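Local coordinates for conserved protein (Methanosarcina mazei, PDB 4DPO) that is of unknown function but belongs to the antibiotic biosynthesis monooxygenase family and may act as a small dimeric oxygenase, at residues A30-K35 against L74-E79. Sequence-based numbering, arbitrary orientation.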
# COMPACT_ATOMS: atom_id res chain seq x y z
N ALA A 30 3.17 0.25 5.87
CA ALA A 30 4.16 0.07 6.91
C ALA A 30 4.86 -1.28 6.81
O ALA A 30 4.40 -2.26 7.37
CB ALA A 30 3.53 0.28 8.32
N LYS A 31 6.00 -1.32 6.12
CA LYS A 31 6.62 -2.61 5.84
C LYS A 31 7.60 -3.12 6.93
O LYS A 31 8.57 -2.47 7.28
CB LYS A 31 7.29 -2.54 4.48
CG LYS A 31 8.18 -3.68 4.12
CD LYS A 31 8.37 -3.56 2.66
CE LYS A 31 9.73 -3.99 2.21
NZ LYS A 31 9.93 -3.29 0.90
N ASN A 32 7.33 -4.29 7.46
CA ASN A 32 8.19 -4.81 8.49
C ASN A 32 9.02 -5.99 8.02
O ASN A 32 8.55 -6.84 7.20
CB ASN A 32 7.33 -5.30 9.63
CG ASN A 32 6.57 -4.20 10.26
OD1 ASN A 32 5.35 -4.03 10.08
ND2 ASN A 32 7.29 -3.42 11.03
N GLN A 33 10.26 -6.08 8.52
CA GLN A 33 11.01 -7.33 8.36
C GLN A 33 11.19 -8.00 9.69
O GLN A 33 11.70 -7.42 10.64
CB GLN A 33 12.33 -7.14 7.67
CG GLN A 33 12.95 -8.48 7.31
CD GLN A 33 14.28 -8.32 6.65
OE1 GLN A 33 14.45 -7.42 5.84
NE2 GLN A 33 15.24 -9.17 6.99
N VAL A 34 10.75 -9.25 9.75
CA VAL A 34 10.55 -9.93 11.03
C VAL A 34 11.62 -11.03 11.30
O VAL A 34 12.15 -11.69 10.37
CB VAL A 34 9.03 -10.41 11.15
CG1 VAL A 34 8.77 -11.13 12.45
CG2 VAL A 34 8.09 -9.20 11.08
N LYS A 35 11.99 -11.17 12.58
CA LYS A 35 12.84 -12.27 13.02
C LYS A 35 12.01 -13.58 12.89
O LYS A 35 10.95 -13.69 13.55
CB LYS A 35 13.27 -12.07 14.50
CG LYS A 35 14.33 -10.99 14.79
CD LYS A 35 14.51 -10.88 16.30
CE LYS A 35 14.95 -9.49 16.75
NZ LYS A 35 16.41 -9.38 16.98
N LEU A 74 6.39 -8.59 6.42
CA LEU A 74 4.99 -8.41 6.81
C LEU A 74 4.51 -6.90 6.87
O LEU A 74 4.85 -6.14 7.82
CB LEU A 74 4.76 -9.06 8.16
CG LEU A 74 4.30 -10.52 8.35
CD1 LEU A 74 3.62 -11.12 7.17
CD2 LEU A 74 5.42 -11.43 8.85
N THR A 75 3.69 -6.48 5.91
CA THR A 75 3.41 -5.06 5.77
C THR A 75 2.08 -4.69 6.41
O THR A 75 1.18 -5.51 6.47
CB THR A 75 3.53 -4.69 4.31
OG1 THR A 75 4.88 -4.98 3.87
CG2 THR A 75 3.22 -3.21 4.07
N MSE A 76 1.97 -3.51 6.99
CA MSE A 76 0.70 -2.98 7.46
C MSE A 76 0.07 -2.07 6.40
O MSE A 76 0.72 -1.17 5.87
CB MSE A 76 0.89 -2.18 8.72
CG MSE A 76 0.23 -2.74 9.94
SE MSE A 76 1.60 -3.92 10.73
CE MSE A 76 2.64 -4.54 9.21
N LEU A 77 -1.19 -2.30 6.06
CA LEU A 77 -1.80 -1.52 4.99
C LEU A 77 -3.03 -0.91 5.56
O LEU A 77 -3.87 -1.63 6.08
CB LEU A 77 -2.09 -2.35 3.74
CG LEU A 77 -0.87 -2.94 3.01
CD1 LEU A 77 -1.39 -3.55 1.73
CD2 LEU A 77 0.24 -1.93 2.70
N GLU A 78 -3.12 0.41 5.49
CA GLU A 78 -4.16 1.11 6.21
C GLU A 78 -4.75 2.20 5.35
O GLU A 78 -4.10 2.65 4.39
CB GLU A 78 -3.60 1.75 7.47
CG GLU A 78 -2.42 1.00 8.05
CD GLU A 78 -1.78 1.73 9.21
OE1 GLU A 78 -2.18 2.86 9.51
OE2 GLU A 78 -0.87 1.18 9.85
N GLU A 79 -5.97 2.61 5.71
CA GLU A 79 -6.55 3.78 5.13
C GLU A 79 -7.37 4.49 6.16
O GLU A 79 -8.17 3.89 6.85
CB GLU A 79 -7.39 3.40 3.91
CG GLU A 79 -7.71 4.61 3.02
CD GLU A 79 -8.73 4.28 1.94
OE1 GLU A 79 -8.83 3.07 1.58
OE2 GLU A 79 -9.43 5.22 1.46
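Ala30 and Met76, the latter modelled as selenomethionine, face each other as an antiparallel hydrogen-bonded pair at the tight end of this strand contact. Their backbone bonds run in both directions, Ala30 N to Met76 O and Met76 N to Ala30 O, each 2.8 Å long. On the face shared by this pair, Ala30 CB rests on Met76 CB at 3.6 Å. The next hydrogen-bonded pair, Asn32 with Leu74, is somewhat more open: the CA atoms of Asn32 and Leu74 lie 5.1 Å apart, and Asn32 N reaches Leu74 O at 3.1 Å with an N-H...O angle of 145°, while Leu74 N returns a bond to Asn32 O at 2.9 Å. Between them Lys31 and Thr75 form the non-hydrogen-bonded pair, their side chains on the other face. Thr75 OG1 sits 3.5 Å from Lys31 CB, beside the aliphatic root of the lysine, and is hydrogen-bonded to Tyr115 OH of the second subunit. With CG anti to the backbone N (chi1 170°), the Lys31 chain runs on past Thr75 to an amine that makes a long, weak ion pair with Glu111 of that subunit. Past the last pair the contact thins to Val34 CG2 against Leu74 CD2 at 4.1 Å, an end that is loosely packed yet buried; the partly exposed residues are Ala30 and Lys31. The two strands are the central pair of the four-stranded antiparallel sheet of a ferredoxin-like fold, as in other members of this family. Strand 111-117 flanks 26-33 and strand 59-67 flanks 73-80; helix 39-54 covers Asn32, Val34 and Leu74 through Phe42, Val39 and Met43, whereas the Lys31-Thr75 face meets the second subunit.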